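Long-range contacts in hypothetical protein (Bacteroides caccae, PDB 4M8R), which is of unknown function but probably pairs an N-terminal Ig-like domain with a WD40-like beta-propeller domain: residues 117-122 against 417-422; 128-133 against 141-146. All blocks are in the same frame, centred on the assembly; numbering follows the deposited sequence.

Overall arrangement
Contacts 1 and 2 join the two outer strand pairs of one four-stranded antiparallel sheet, ordered 143-145, 128-133, 118-123, 419-422. Contact 2 is a local hairpin at one outer side of the sheet; contact 1, at the other, brings in the C-terminal strand from almost 300 residues along the chain. Their centres lie about 9 Å apart. Strands 118-123 and 128-133, neighbours in the sheet, connect the two: Gly121 N approaches Glu130 O at 2.7 Å, a probable hydrogen bond, and Ile122 CD1 packs 3.2 Å from Ile129 CD1. The sheet thus illustrates how a propeller blade can combine a sequence-local hairpin with a strand from the far end of the domain.

Contact 1. Residues 117-122 against 417-422; sequences FRLYGI and NSVVWA
The probable closing seam of the WD40-like propeller domain pairs Leu119 with Trp421, strand 419-422 running antiparallel to strand 118-122. Five backbone hydrogen bonds hold it: two are exchanged by Arg118 and Ala422, two by Tyr120 and Val420, and the fifth runs from Ile122 N to Ser418 O at 3.0 Å. At the non-hydrogen-bonded pair Leu119-Trp421, Leu119 CG stands anti to the backbone N (chi1 -170°). The next torsion (chi2 67°) then places Leu119 CD1 3.8 Å from the centroid of the indole five-membered ring, only 6° off its normal, a CH-pi contact. The other half of the indole leans on the backbone, with Trp421 CE3 3.4 Å from Arg118 C, while Phe117 CB lies 4.0 Å from Trp421 CE3. Such sharing of one blade by strands from both ends of the domain is the Velcro closure of propellers, consistent with the WD40-like family assignment. Trp421 NE1 is hydrogen-bonded to Thr383 OG1 of strand 381-387; an alanine in place of the tryptophan would probably leave that hydroxyl without its indole mate and Leu119 CD1 without its aromatic cover. The other face carries Tyr120, Val420 and Ala422, where Tyr120 CE1 meets Ala422 CB at 3.8 Å and Val420 O lies at the edge of the tyrosine ring. Water 1 bridges Tyr120 OH and Ala422 O, donating to the latter at 2.9 Å.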
loop_
_atom_site.group_PDB
_atom_site.type_symbol
_atom_site.label_atom_id
_atom_site.label_comp_id
_atom_site.label_asym_id
_atom_site.label_seq_id
_atom_site.Cartn_x
_atom_site.Cartn_y
_atom_site.Cartn_z
ATOM N N PHE A 117 -3.467 -20.188 -9.338
ATOM C CA PHE A 117 -3.719 -20.144 -10.770
ATOM C C PHE A 117 -3.907 -21.540 -11.343
ATOM O O PHE A 117 -3.153 -22.445 -11.032
ATOM C CB PHE A 117 -2.596 -19.399 -11.502
ATOM C CG PHE A 117 -2.827 -17.923 -11.588
ATOM C CD1 PHE A 117 -2.412 -17.083 -10.567
ATOM C CD2 PHE A 117 -3.498 -17.379 -12.676
ATOM C CE1 PHE A 117 -2.646 -15.722 -10.630
ATOM C CE2 PHE A 117 -3.737 -16.018 -12.750
ATOM C CZ PHE A 117 -3.313 -15.189 -11.723
ATOM N N ARG A 118 -4.926 -21.686 -12.185
ATOM C CA ARG A 118 -5.291 -22.966 -12.785
ATOM C C ARG A 118 -5.467 -22.790 -14.290
ATOM O O ARG A 118 -5.870 -21.722 -14.754
ATOM C CB ARG A 118 -6.585 -23.479 -12.150
ATOM C CG ARG A 118 -6.466 -23.688 -10.647
ATOM C CD ARG A 118 -7.765 -24.106 -9.984
ATOM N NE ARG A 118 -7.578 -24.268 -8.545
ATOM C CZ ARG A 118 -8.538 -24.602 -7.683
ATOM N NH1 ARG A 118 -9.778 -24.827 -8.104
ATOM N NH2 ARG A 118 -8.257 -24.718 -6.389
ATOM N N LEU A 119 -5.146 -23.831 -15.049
ATOM C CA LEU A 119 -5.213 -23.768 -16.504
ATOM C C LEU A 119 -6.505 -24.417 -16.997
ATOM O O LEU A 119 -6.835 -25.540 -16.597
ATOM C CB LEU A 119 -4.004 -24.474 -17.116
ATOM C CG LEU A 119 -3.806 -24.278 -18.614
ATOM C CD1 LEU A 119 -3.450 -22.837 -18.945
ATOM C CD2 LEU A 119 -2.729 -25.227 -19.112
ATOM N N TYR A 120 -7.223 -23.706 -17.865
ATOM C CA TYR A 120 -8.504 -24.165 -18.390
ATOM C C TYR A 120 -8.462 -24.224 -19.910
ATOM O O TYR A 120 -7.919 -23.330 -20.549
ATOM C CB TYR A 120 -9.623 -23.218 -17.958
ATOM C CG TYR A 120 -9.776 -23.075 -16.464
ATOM C CD1 TYR A 120 -8.981 -22.187 -15.746
ATOM C CD2 TYR A 120 -10.719 -23.824 -15.765
ATOM C CE1 TYR A 120 -9.116 -22.054 -14.376
ATOM C CE2 TYR A 120 -10.863 -23.698 -14.393
ATOM C CZ TYR A 120 -10.057 -22.813 -13.703
ATOM O OH TYR A 120 -10.199 -22.684 -12.339
ATOM N N GLY A 121 -9.043 -25.273 -20.482
ATOM C CA GLY A 121 -9.111 -25.435 -21.935
ATOM C C GLY A 121 -10.538 -25.369 -22.454
ATOM O O GLY A 121 -11.475 -25.786 -21.767
ATOM N N ILE A 122 -10.697 -24.864 -23.674
ATOM C CA ILE A 122 -12.002 -24.831 -24.341
ATOM C C ILE A 122 -12.195 -26.114 -25.150
ATOM O O ILE A 122 -11.465 -26.356 -26.113
ATOM C CB ILE A 122 -12.136 -23.636 -25.315
ATOM C CG1 ILE A 122 -11.587 -22.342 -24.703
ATOM C CG2 ILE A 122 -13.589 -23.456 -25.735
ATOM C CD1 ILE A 122 -12.266 -21.909 -23.428
ATOM N N ASN A 417 -7.881 -25.893 -28.588
ATOM C CA ASN A 417 -7.207 -24.851 -29.380
ATOM C C ASN A 417 -6.920 -23.597 -28.559
ATOM O O ASN A 417 -6.048 -22.804 -28.918
ATOM C CB ASN A 417 -8.040 -24.461 -30.609
ATOM C CG ASN A 417 -7.754 -25.336 -31.815
ATOM O OD1 ASN A 417 -6.597 -25.608 -32.136
ATOM N ND2 ASN A 417 -8.809 -25.768 -32.499
ATOM N N SER A 418 -7.668 -23.414 -27.475
ATOM C CA SER A 418 -7.459 -22.290 -26.575
ATOM C C SER A 418 -7.342 -22.787 -25.148
ATOM O O SER A 418 -8.161 -23.588 -24.690
ATOM C CB SER A 418 -8.622 -21.306 -26.677
ATOM O OG SER A 418 -8.830 -20.911 -28.019
ATOM N N VAL A 419 -6.309 -22.317 -24.457
ATOM C CA VAL A 419 -6.196 -22.512 -23.015
ATOM C C VAL A 419 -5.952 -21.167 -22.353
ATOM O O VAL A 419 -5.429 -20.247 -22.980
ATOM C CB VAL A 419 -5.070 -23.494 -22.629
ATOM C CG1 VAL A 419 -5.416 -24.899 -23.095
ATOM C CG2 VAL A 419 -3.723 -23.045 -23.182
ATOM N N VAL A 420 -6.329 -21.064 -21.084
ATOM C CA VAL A 420 -6.224 -19.814 -20.350
ATOM C C VAL A 420 -5.883 -20.070 -18.891
ATOM O O VAL A 420 -6.467 -20.941 -18.252
ATOM C CB VAL A 420 -7.535 -18.994 -20.463
ATOM C CG1 VAL A 420 -8.750 -19.833 -20.075
ATOM C CG2 VAL A 420 -7.462 -17.732 -19.615
ATOM N N TRP A 421 -4.920 -19.315 -18.374
ATOM C CA TRP A 421 -4.637 -19.304 -16.943
ATOM C C TRP A 421 -5.670 -18.426 -16.235
ATOM O O TRP A 421 -6.030 -17.360 -16.737
ATOM C CB TRP A 421 -3.242 -18.745 -16.675
ATOM C CG TRP A 421 -2.114 -19.721 -16.859
ATOM C CD1 TRP A 421 -1.139 -19.674 -17.807
ATOM C CD2 TRP A 421 -1.838 -20.872 -16.054
ATOM N NE1 TRP A 421 -0.276 -20.723 -17.648
ATOM C CE2 TRP A 421 -0.679 -21.475 -16.581
ATOM C CE3 TRP A 421 -2.456 -21.449 -14.942
ATOM C CZ2 TRP A 421 -0.122 -22.634 -16.035
ATOM C CZ3 TRP A 421 -1.905 -22.604 -14.399
ATOM C CH2 TRP A 421 -0.748 -23.183 -14.946
ATOM N N ALA A 422 -6.141 -18.863 -15.071
ATOM C CA ALA A 422 -7.141 -18.089 -14.339
ATOM C C ALA A 422 -7.155 -18.360 -12.851
ATOM O O ALA A 422 -6.845 -19.461 -12.404
ATOM C CB ALA A 422 -8.525 -18.346 -14.908
HETATM O O HOH W 1 -9.153 -20.681 -11.241
HETATM O O HOH W 2 -10.063 -24.667 -28.039
#

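Contact 2. Residues 128-133 against 141-146; sequences TIERAY and KKTWDM
Ile129 and Trp144 form the hydrogen-bonded pair at the centre of a beta hairpin, strands 128-133 and 143-145, which makes one side of a four-stranded sheet, consistent with a blade of the WD40-like propeller domain. Three backbone hydrogen bonds join the strands. Ile129 and Trp144 exchange two, each 2.9 Å from N to O, and Arg131 N gives a third to Lys142 O. Ile129 O also lies at the edge of the Trp144 indole, near its plane. Beyond Arg131 the pairing with 143-145 ends, while on the strand's other side Ala132 and Tyr133 both face Leu119, a classic beta bulge.

Apolar packing differs between the two faces. On the side of Ile129 and Trp144, Ile129 CB lies 4.2 Å from Trp144 CB, while Ile129 CD1 touches the selenium of Met146, present as selenomethionine, at 3.5 Å, the two side chains crossing at about a right angle. On the opposite face Thr143 CG2, anti to the backbone N, meets Thr128 CB at 3.6 Å, while Thr143 OG1, anti to the carbonyl carbon, lies 4.1 Å from Glu130 CG.

Polar and charged ends form a third group. Trp144 NE1 is hydrogen-bonded to Phe181 O, and Glu130 OE1 to Tyr416 OH. Where the hairpin runs into residues 141-142, Lys141 O and Lys142 CA lie over one face of the Arg131 guanidinium. Arg131 NH1 is 3.5 Å from Lys141 O, but the N-H...O angle is too poor for a hydrogen bond. Two like charges also come close, which would probably be unfavourable unless solvent screens them: Lys142 NZ stands at the guanidinium edge, in its plane, 3.8 Å from Arg131 NH2.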
loop_
_atom_site.group_PDB
_atom_site.type_symbol
_atom_site.label_atom_id
_atom_site.label_comp_id
_atom_site.label_asym_id
_atom_site.label_seq_id
_atom_site.Cartn_x
_atom_site.Cartn_y
_atom_site.Cartn_z
ATOM N N THR A 128 -17.610 -27.200 -23.717
ATOM C CA THR A 128 -17.359 -27.104 -22.283
ATOM C C THR A 128 -16.021 -26.433 -21.995
ATOM O O THR A 128 -15.079 -26.539 -22.782
ATOM C CB THR A 128 -17.324 -28.499 -21.625
ATOM O OG1 THR A 128 -16.413 -29.345 -22.335
ATOM C CG2 THR A 128 -18.698 -29.140 -21.620
ATOM N N ILE A 129 -15.954 -25.740 -20.862
ATOM C CA ILE A 129 -14.689 -25.281 -20.298
ATOM C C ILE A 129 -14.197 -26.382 -19.373
ATOM O O ILE A 129 -14.934 -26.817 -18.494
ATOM C CB ILE A 129 -14.869 -24.006 -19.452
ATOM C CG1 ILE A 129 -15.558 -22.904 -20.260
ATOM C CG2 ILE A 129 -13.526 -23.520 -18.919
ATOM C CD1 ILE A 129 -14.773 -22.447 -21.465
ATOM N N GLU A 130 -12.962 -26.831 -19.573
ATOM C CA GLU A 130 -12.394 -27.913 -18.771
ATOM C C GLU A 130 -11.182 -27.430 -17.999
ATOM O O GLU A 130 -10.345 -26.719 -18.550
ATOM C CB GLU A 130 -11.970 -29.078 -19.674
ATOM C CG GLU A 130 -13.124 -29.896 -20.237
ATOM C CD GLU A 130 -12.671 -31.077 -21.080
ATOM O OE1 GLU A 130 -11.457 -31.203 -21.361
ATOM O OE2 GLU A 130 -13.543 -31.884 -21.468
ATOM N N ARG A 131 -11.073 -27.828 -16.733
ATOM C CA ARG A 131 -9.862 -27.556 -15.965
ATOM C C ARG A 131 -8.783 -28.540 -16.374
ATOM O O ARG A 131 -8.894 -29.726 -16.094
ATOM C CB ARG A 131 -10.117 -27.665 -14.468
ATOM C CG ARG A 131 -8.905 -27.294 -13.625
ATOM C CD ARG A 131 -9.267 -27.243 -12.157
ATOM N NE ARG A 131 -9.624 -28.570 -11.670
ATOM C CZ ARG A 131 -10.492 -28.818 -10.691
ATOM N NH1 ARG A 131 -11.127 -27.825 -10.069
ATOM N NH2 ARG A 131 -10.732 -30.078 -10.335
ATOM N N ALA A 132 -7.747 -28.045 -17.044
ATOM C CA ALA A 132 -6.699 -28.901 -17.601
ATOM C C ALA A 132 -5.566 -29.137 -16.613
ATOM O O ALA A 132 -4.938 -30.193 -16.630
ATOM C CB ALA A 132 -6.148 -28.287 -18.882
ATOM N N TYR A 133 -5.292 -28.142 -15.772
ATOM C CA TYR A 133 -4.229 -28.253 -14.779
ATOM C C TYR A 133 -4.536 -27.448 -13.524
ATOM O O TYR A 133 -5.007 -26.310 -13.588
ATOM C CB TYR A 133 -2.887 -27.791 -15.367
ATOM C CG TYR A 133 -1.781 -27.693 -14.339
ATOM C CD1 TYR A 133 -1.005 -28.798 -14.015
ATOM C CD2 TYR A 133 -1.525 -26.495 -13.675
ATOM C CE1 TYR A 133 0.001 -28.713 -13.067
ATOM C CE2 TYR A 133 -0.526 -26.403 -12.722
ATOM C CZ TYR A 133 0.235 -27.513 -12.425
ATOM O OH TYR A 133 1.228 -27.418 -11.484
ATOM N N LYS A 141 -14.405 -29.041 -8.865
ATOM C CA LYS A 141 -15.354 -29.375 -9.936
ATOM C C LYS A 141 -14.706 -29.075 -11.306
ATOM O O LYS A 141 -14.274 -27.951 -11.552
ATOM C CB LYS A 141 -16.655 -28.586 -9.731
ATOM C CG LYS A 141 -17.817 -28.999 -10.625
ATOM C CD LYS A 141 -17.957 -28.071 -11.822
ATOM C CE LYS A 141 -18.539 -26.717 -11.440
ATOM N NZ LYS A 141 -19.914 -26.522 -11.972
ATOM N N LYS A 142 -14.656 -30.075 -12.191
ATOM C CA LYS A 142 -13.741 -30.064 -13.348
ATOM C C LYS A 142 -14.244 -29.400 -14.635
ATOM O O LYS A 142 -13.433 -28.930 -15.436
ATOM C CB LYS A 142 -13.329 -31.499 -13.705
ATOM C CG LYS A 142 -12.599 -32.255 -12.612
ATOM C CD LYS A 142 -12.015 -33.556 -13.149
ATOM C CE LYS A 142 -11.527 -34.461 -12.027
ATOM N NZ LYS A 142 -10.516 -33.801 -11.152
ATOM N N THR A 143 -15.560 -29.383 -14.847
ATOM C CA THR A 143 -16.137 -28.991 -16.144
ATOM C C THR A 143 -17.268 -27.973 -15.999
ATOM O O THR A 143 -18.033 -28.024 -15.041
ATOM C CB THR A 143 -16.640 -30.237 -16.910
ATOM O OG1 THR A 143 -15.528 -31.102 -17.146
ATOM C CG2 THR A 143 -17.264 -29.863 -18.248
ATOM N N TRP A 144 -17.360 -27.049 -16.955
ATOM C CA TRP A 144 -18.459 -26.074 -17.007
ATOM C C TRP A 144 -19.117 -26.093 -18.383
ATOM O O TRP A 144 -18.430 -26.119 -19.409
ATOM C CB TRP A 144 -17.957 -24.660 -16.708
ATOM C CG TRP A 144 -17.554 -24.437 -15.289
ATOM C CD1 TRP A 144 -18.298 -23.851 -14.310
ATOM C CD2 TRP A 144 -16.304 -24.788 -14.688
ATOM N NE1 TRP A 144 -17.590 -23.812 -13.131
ATOM C CE2 TRP A 144 -16.362 -24.382 -13.335
ATOM C CE3 TRP A 144 -15.139 -25.412 -15.158
ATOM C CZ2 TRP A 144 -15.305 -24.578 -12.449
ATOM C CZ3 TRP A 144 -14.088 -25.610 -14.276
ATOM C CH2 TRP A 144 -14.177 -25.189 -12.934
ATOM N N ASP A 145 -20.447 -26.072 -18.395
ATOM C CA ASP A 145 -21.213 -26.168 -19.631
ATOM C C ASP A 145 -21.185 -24.835 -20.370
ATOM O O ASP A 145 -21.501 -23.795 -19.795
ATOM C CB ASP A 145 -22.654 -26.582 -19.318
ATOM C CG ASP A 145 -23.535 -26.645 -20.554
ATOM O OD1 ASP A 145 -23.020 -26.853 -21.677
ATOM O OD2 ASP A 145 -24.761 -26.492 -20.385
HETATM N N MSE A 146 -20.816 -24.880 -21.649
HETATM C CA MSE A 146 -20.619 -23.676 -22.447
HETATM C C MSE A 146 -21.652 -23.560 -23.534
HETATM O O MSE A 146 -21.465 -22.807 -24.491
HETATM C CB MSE A 146 -19.223 -23.779 -23.054
HETATM C CG MSE A 146 -18.554 -22.420 -23.221
HETATM SE SE MSE A 146 -16.887 -22.603 -24.264
HETATM C CE MSE A 146 -17.619 -23.229 -25.974
#